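Local coordinates for chitin elicitor-binding protein (PDB 5JCD) that binds chitin oligosaccharides released from fungal cell walls through its LysM ectodomain and helps pass the elicitor signal on to rice defence responses, at residues A[136-140]-A[141-145]; A[154-157]-A[158-161]; A[177-180]-A[181-184]. All blocks are in the same frame, centred on the assembly; numbering follows the deposited sequence.

Interaction 1: A[136-140]-A[141-145]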
loop_
_atom_site.group_PDB
_atom_site.type_symbol
_atom_site.label_atom_id
_atom_site.label_comp_id
_atom_site.label_asym_id
_atom_site.label_seq_id
_atom_site.Cartn_x
_atom_site.Cartn_y
_atom_site.Cartn_z
ATOM N N CYS A 136 -7.510 2.867 9.701
ATOM C CA CYS A 136 -8.885 3.313 9.602
ATOM C C CYS A 136 -9.094 4.547 10.499
ATOM O O CYS A 136 -10.233 4.924 10.762
ATOM C CB CYS A 136 -9.847 2.187 9.978
ATOM S SG CYS A 136 -9.634 0.604 9.058
ATOM N N ASP A 137 -8.007 5.154 10.989
ATOM C CA ASP A 137 -8.106 6.345 11.847
ATOM C C ASP A 137 -8.787 7.426 11.050
ATOM O O ASP A 137 -8.581 7.525 9.845
ATOM C CB ASP A 137 -6.736 6.904 12.250
ATOM C CG ASP A 137 -6.010 6.052 13.279
ATOM O OD1 ASP A 137 -6.673 5.343 14.065
ATOM O OD2 ASP A 137 -4.759 6.092 13.285
ATOM N N LYS A 138 -9.601 8.228 11.729
ATOM C CA LYS A 138 -10.135 9.455 11.159
ATOM C C LYS A 138 -9.051 10.545 11.149
ATOM O O LYS A 138 -8.023 10.437 11.831
ATOM C CB LYS A 138 -11.339 9.918 11.976
ATOM C CG LYS A 138 -12.587 9.047 11.758
ATOM C CD LYS A 138 -13.709 9.359 12.738
ATOM C CE LYS A 138 -14.860 8.343 12.590
ATOM N NZ LYS A 138 -16.097 8.877 11.939
ATOM N N GLU A 139 -9.259 11.572 10.340
ATOM C CA GLU A 139 -8.354 12.713 10.333
ATOM C C GLU A 139 -9.062 13.936 10.931
ATOM O O GLU A 139 -9.922 14.556 10.285
ATOM C CB GLU A 139 -7.843 13.003 8.919
ATOM C CG GLU A 139 -6.740 14.057 8.865
ATOM C CD GLU A 139 -5.600 13.742 9.818
ATOM O OE1 GLU A 139 -4.960 14.688 10.322
ATOM O OE2 GLU A 139 -5.331 12.546 10.058
ATOM N N GLU A 140 -8.696 14.260 12.169
ATOM C CA GLU A 140 -9.338 15.330 12.925
ATOM C C GLU A 140 -10.867 15.190 12.916
ATOM O O GLU A 140 -11.591 16.144 12.600
ATOM C CB GLU A 140 -8.910 16.703 12.395
ATOM C CG GLU A 140 -8.084 17.528 13.398
ATOM C CD GLU A 140 -6.598 17.609 13.055
ATOM O OE1 GLU A 140 -6.215 18.430 12.190
ATOM O OE2 GLU A 140 -5.806 16.855 13.667
ATOM N N GLY A 141 -11.348 13.989 13.241
ATOM C CA GLY A 141 -12.776 13.736 13.353
ATOM C C GLY A 141 -13.507 13.410 12.056
ATOM O O GLY A 141 -14.690 13.036 12.076
ATOM N N SER A 142 -12.818 13.529 10.923
ATOM C CA SER A 142 -13.455 13.259 9.634
ATOM C C SER A 142 -13.059 11.891 9.084
ATOM O O SER A 142 -11.983 11.370 9.385
ATOM C CB SER A 142 -13.078 14.314 8.605
ATOM O OG SER A 142 -13.786 15.509 8.811
ATOM N N ASN A 143 -13.940 11.314 8.274
ATOM C CA ASN A 143 -13.645 10.046 7.634
ATOM C C ASN A 143 -12.751 10.211 6.415
ATOM O O ASN A 143 -12.958 11.094 5.581
ATOM C CB ASN A 143 -14.929 9.299 7.284
ATOM C CG ASN A 143 -15.528 8.608 8.495
ATOM O OD1 ASN A 143 -16.467 9.101 9.120
ATOM N ND2 ASN A 143 -14.954 7.458 8.852
ATOM N N VAL A 144 -11.727 9.367 6.346
ATOM C CA VAL A 144 -10.764 9.435 5.250
ATOM C C VAL A 144 -10.477 8.045 4.697
ATOM O O VAL A 144 -10.667 7.037 5.368
ATOM C CB VAL A 144 -9.422 10.053 5.707
ATOM C CG1 VAL A 144 -9.514 11.576 5.783
ATOM C CG2 VAL A 144 -8.987 9.449 7.031
ATOM N N MET A 145 -9.995 8.008 3.466
ATOM C CA MET A 145 -9.408 6.810 2.922
ATOM C C MET A 145 -7.888 6.936 2.983
ATOM O O MET A 145 -7.318 7.853 2.393
ATOM C CB MET A 145 -9.840 6.607 1.467
ATOM C CG MET A 145 -9.518 5.186 0.967
ATOM S SD MET A 145 -9.288 5.067 -0.795
ATOM C CE MET A 145 -10.757 5.868 -1.415
HETATM O O HOH W 1 -11.561 7.711 8.317
#
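The side chains of Lys138 and Asn143 cross obliquely over a tight hairpin, the end of the lysine reaching the amide oxygen. Lys138 NZ donates to Asn143 OD1 at 2.9 Å, coming from above the carbonyl plane (39° out of it) and not along a lone pair. The lysine is extended as far as CE and turns only at its last torsion (chi4 -107°), which brings NZ round to the oxygen. Nearer the backbone, Lys138 CB lies 3.0 Å from Ser142 O.

That carbonyl also accepts from Glu139 N at 2.9 Å, while Ser142 N returns a bond to Glu139 O at 3.1 Å. The two bonds make Glu139 and Ser142 an antiparallel hydrogen-bonded pair closing a type I' turn, with Glu140 and Gly141 at its corners, both at positive phi. Beyond the pair, Val144 CG1 rests on Glu139 CB at 3.8 Å, and both side chains also touch Pro192 of strand 188-193. A water accepts from Val144 N at 2.6 Å and bonds weakly to Asp137 O and Asn143 ND2.

The turn joins strand 133-134 to strand 145-150 at the surface, and its root is tied down by the Cys13-Cys136 disulfide. Two backbone bonds close it, and the one direct side-chain bond across it joins an ammonium to a neutral amide, both on exposed residues: a charge-dipole contact and not a salt bridge.

Interaction 2: A[154-157]-A[158-161]. With NAG (2-acetamido-2-deoxy-beta-D-glucopyranose), chain D.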
loop_
_atom_site.group_PDB
_atom_site.type_symbol
_atom_site.label_atom_id
_atom_site.label_comp_id
_atom_site.label_asym_id
_atom_site.label_seq_id
_atom_site.Cartn_x
_atom_site.Cartn_y
_atom_site.Cartn_z
ATOM N N GLY A 154 12.501 14.332 -6.344
ATOM C CA GLY A 154 12.302 15.749 -6.557
ATOM C C GLY A 154 10.988 16.233 -5.973
ATOM O O GLY A 154 10.708 17.407 -6.023
ATOM N N GLU A 155 10.199 15.340 -5.382
ATOM C CA GLU A 155 8.933 15.743 -4.787
ATOM C C GLU A 155 9.063 16.434 -3.418
ATOM O O GLU A 155 10.031 16.236 -2.680
ATOM C CB GLU A 155 7.970 14.549 -4.711
ATOM C CG GLU A 155 7.456 14.118 -6.094
ATOM C CD GLU A 155 6.545 12.879 -6.104
ATOM O OE1 GLU A 155 6.348 12.217 -5.057
ATOM O OE2 GLU A 155 6.031 12.556 -7.197
ATOM N N ASN A 156 8.075 17.260 -3.100
ATOM C CA ASN A 156 8.006 17.925 -1.811
ATOM C C ASN A 156 6.637 17.696 -1.144
ATOM O O ASN A 156 5.667 17.331 -1.804
ATOM C CB ASN A 156 8.329 19.419 -1.944
ATOM C CG ASN A 156 7.434 20.134 -2.946
ATOM O OD1 ASN A 156 6.258 20.388 -2.665
ATOM N ND2 ASN A 156 8.004 20.498 -4.104
ATOM N N THR A 157 6.562 17.909 0.159
ATOM C CA THR A 157 5.348 17.604 0.903
ATOM C C THR A 157 4.215 18.555 0.542
ATOM O O THR A 157 3.039 18.208 0.653
ATOM C CB THR A 157 5.611 17.659 2.427
ATOM O OG1 THR A 157 6.290 18.879 2.744
ATOM C CG2 THR A 157 6.512 16.516 2.849
ATOM N N SER A 158 4.578 19.753 0.098
ATOM C CA SER A 158 3.601 20.741 -0.309
ATOM C C SER A 158 2.832 20.261 -1.519
ATOM O O SER A 158 1.604 20.202 -1.503
ATOM C CB SER A 158 4.267 22.086 -0.611
ATOM O OG SER A 158 3.284 23.071 -0.890
ATOM N N ALA A 159 3.555 19.910 -2.573
ATOM C CA ALA A 159 2.900 19.481 -3.802
ATOM C C ALA A 159 2.178 18.147 -3.624
ATOM O O ALA A 159 1.143 17.916 -4.238
ATOM C CB ALA A 159 3.879 19.402 -4.925
ATOM N N ILE A 160 2.727 17.270 -2.788
ATOM C CA ILE A 160 2.088 15.989 -2.544
ATOM C C ILE A 160 0.760 16.202 -1.814
ATOM O O ILE A 160 -0.257 15.657 -2.204
ATOM C CB ILE A 160 3.012 15.043 -1.742
ATOM C CG1 ILE A 160 4.196 14.570 -2.607
ATOM C CG2 ILE A 160 2.238 13.849 -1.220
ATOM C CD1 ILE A 160 5.309 13.914 -1.795
ATOM N N ALA A 161 0.780 16.996 -0.753
ATOM C CA ALA A 161 -0.430 17.298 -0.011
ATOM C C ALA A 161 -1.481 17.914 -0.918
ATOM O O ALA A 161 -2.632 17.490 -0.905
ATOM C CB ALA A 161 -0.126 18.229 1.149
HETATM C C1 NAG D . 7.184 21.271 -5.026
HETATM C C2 NAG D . 7.777 22.672 -5.226
HETATM C C3 NAG D . 6.991 23.450 -6.279
HETATM C C4 NAG D . 7.081 22.671 -7.586
HETATM C C5 NAG D . 6.442 21.305 -7.355
HETATM C C6 NAG D . 6.399 20.440 -8.625
HETATM C C7 NAG D . 9.009 23.372 -3.299
HETATM C C8 NAG D . 8.970 23.942 -1.911
HETATM N N2 NAG D . 7.861 23.384 -3.969
HETATM O O3 NAG D . 7.482 24.771 -6.404
HETATM O O4 NAG D . 6.445 23.338 -8.656
HETATM O O5 NAG D . 7.109 20.626 -6.298
HETATM O O6 NAG D . 7.681 20.049 -9.089
HETATM O O7 NAG D . 10.055 22.913 -3.778
#
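The start of helix 157-163 in the second LysM domain is capped by Asn156, a residue that also carries an N-linked glycan. Asn156 OD1 accepts from Ala159 N at 2.7 Å along a nearly straight bond (165° at the hydrogen), the donor tilted 25° from the amide plane. A first torsion of 56° sets CG between the backbone N and the carbonyl carbon, and this folds the amide back over the first turn.

The other end of the same amide is used covalently: Asn156 ND2 is joined to C1 of the N-acetylglucosamine at 1.5 Å. One side chain therefore holds the helix start through its oxygen and the sugar through its nitrogen, and the capping bond should limit rotation of the amide and so steady the root of the glycan. Ala159 CB packs against both amide and sugar, 3.4 Å from Asn156 OD1 and 3.7 Å from NAG O5.

Regular helical bonds follow, from Ile160 N to Asn156 O at 3.1 Å and from Ala161 N to Thr157 O at 2.9 Å. Glu155 crosses Ile160 at about a right angle, its OE1 3.8 Å from Ile160 CD1; that oxygen is bound by Gly152 N and Tyr149 OH.

Gly154 and Ser158, both chitin-binding residues, lie on this same stretch. Inward, Ile160 and Ala161 pack on Leu171 of helix 168-174, Thr157 OG1 is hydrogen-bonded to Glu168 at the start of that helix, and the loop following it covers Thr157 through Pro180 and Leu183.

Interaction 3: A[177-180]-A[181-184]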
loop_
_atom_site.group_PDB
_atom_site.type_symbol
_atom_site.label_atom_id
_atom_site.label_comp_id
_atom_site.label_asym_id
_atom_site.label_seq_id
_atom_site.Cartn_x
_atom_site.Cartn_y
_atom_site.Cartn_z
ATOM N N ILE A 177 6.738 14.078 10.369
ATOM C CA ILE A 177 7.861 14.609 9.624
ATOM C C ILE A 177 8.233 15.962 10.204
ATOM O O ILE A 177 7.506 16.942 10.028
ATOM C CB ILE A 177 7.505 14.760 8.127
ATOM C CG1 ILE A 177 7.395 13.387 7.463
ATOM C CG2 ILE A 177 8.529 15.594 7.384
ATOM C CD1 ILE A 177 6.728 13.457 6.085
ATOM N N ASP A 178 9.374 15.995 10.892
ATOM C CA ASP A 178 9.865 17.205 11.543
ATOM C C ASP A 178 10.356 18.183 10.497
ATOM O O ASP A 178 10.098 19.384 10.589
ATOM C CB ASP A 178 11.006 16.872 12.497
ATOM C CG ASP A 178 10.558 16.006 13.644
ATOM O OD1 ASP A 178 9.406 16.183 14.113
ATOM O OD2 ASP A 178 11.355 15.142 14.066
ATOM N N ASP A 179 11.094 17.670 9.519
ATOM C CA ASP A 179 11.672 18.523 8.490
ATOM C C ASP A 179 11.334 18.039 7.074
ATOM O O ASP A 179 11.896 17.047 6.595
ATOM C CB ASP A 179 13.190 18.619 8.699
ATOM C CG ASP A 179 13.856 19.635 7.774
ATOM O OD1 ASP A 179 13.148 20.419 7.110
ATOM O OD2 ASP A 179 15.104 19.669 7.739
ATOM N N PRO A 180 10.421 18.749 6.403
ATOM C CA PRO A 180 9.972 18.496 5.028
ATOM C C PRO A 180 11.143 18.376 4.069
ATOM O O PRO A 180 11.083 17.546 3.159
ATOM C CB PRO A 180 9.151 19.750 4.687
ATOM C CG PRO A 180 8.636 20.218 6.022
ATOM C CD PRO A 180 9.726 19.900 7.009
ATOM N N THR A 181 12.175 19.201 4.250
ATOM C CA THR A 181 13.299 19.229 3.305
ATOM C C THR A 181 14.066 17.925 3.306
ATOM O O THR A 181 14.822 17.638 2.388
ATOM C CB THR A 181 14.274 20.402 3.577
ATOM O OG1 THR A 181 14.921 20.210 4.841
ATOM C CG2 THR A 181 13.515 21.728 3.573
ATOM N N LYS A 182 13.865 17.133 4.345
ATOM C CA LYS A 182 14.566 15.859 4.491
ATOM C C LYS A 182 13.821 14.719 3.812
ATOM O O LYS A 182 14.199 13.563 3.962
ATOM C CB LYS A 182 14.746 15.523 5.971
ATOM C CG LYS A 182 15.509 16.567 6.772
ATOM C CD LYS A 182 16.976 16.666 6.395
ATOM C CE LYS A 182 17.715 17.542 7.402
ATOM N NZ LYS A 182 16.836 17.943 8.558
ATOM N N LEU A 183 12.742 15.039 3.095
ATOM C CA LEU A 183 11.916 14.023 2.429
ATOM C C LEU A 183 12.786 13.160 1.512
ATOM O O LEU A 183 13.480 13.671 0.656
ATOM C CB LEU A 183 10.810 14.692 1.597
ATOM C CG LEU A 183 9.592 13.850 1.226
ATOM C CD1 LEU A 183 8.777 13.584 2.462
ATOM C CD2 LEU A 183 8.727 14.492 0.151
ATOM N N GLN A 184 12.760 11.849 1.695
ATOM C CA GLN A 184 13.509 10.971 0.804
ATOM C C GLN A 184 12.687 10.307 -0.284
ATOM O O GLN A 184 11.510 9.982 -0.099
ATOM C CB GLN A 184 14.241 9.916 1.613
ATOM C CG GLN A 184 15.487 10.461 2.235
ATOM C CD GLN A 184 16.159 9.464 3.110
ATOM O OE1 GLN A 184 15.655 8.357 3.300
ATOM N NE2 GLN A 184 17.339 9.818 3.612
#
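The carboxylate of Asp179 is approached both over a face and at an edge. Thr181 N lies above its plane, 66° out of it, and donates to Asp179 OD1 over 3.3 Å. From the same face Thr181 OG1 gives a weak bond to Asp179 OD1 at 2.9 Å. At the edge, Lys182 NZ forms a salt bridge with Asp179 OD2 at 2.6 Å, using the anti lone pair, on the side away from OD1.

Two torsions explain the meeting. Asp179 carries CG anti to its own backbone N (chi1 -173°), which swings the carboxylate over the following turn. Lys182 bends at chi2 (-68°) and again at its end, which curls the chain back across the acid at a slant, with Lys182 CG 3.3 Å from Asp179 OD2.

In the backbone, Lys182 N donates to Asp179 O and Leu183 N to Pro180 O, each at 3.0 Å, around the short 3-10 turn that includes Thr181 and Lys182. On the apolar side Ile177 CD1 meets Leu183 CD1 at 4.2 Å, and Leu172 of helix 168-174 touches both Ile177 and Pro180.

Leu183 and Gln184 belong to the chitin-binding site, so this turn leads directly into it. Met by an ammonium, a backbone N-H and, weakly, a hydroxyl, the Asp179 carboxylate is probably stabilised in its ionised form, and the salt bridge ties it to the turn that ends at these two residues.

Interactions 2 and 3 form one neighbourhood of the second LysM domain, their centres 10 Å apart. Thr157 CG2 lies 3.7 Å from Leu183 CD1 and Ile160 CD1 lies 4.0 Å from Leu183 CD2, so the capped helix start rests against the turn that follows helix 168-174. Between them they hold four chitin-binding residues: Gly154 and Ser158 in interaction 2, Leu183 and Gln184 in interaction 3. The side chain of Thr181 comes within about 7 Å of the N-acetylglucosamine attached to Asn156, a glycan and not a chitin fragment. Interaction 1 stands apart, centred about 21 Å from interaction 2 and 23 Å from interaction 3, a surface hairpin preceding strand 145-150, away from the sugar-binding residues.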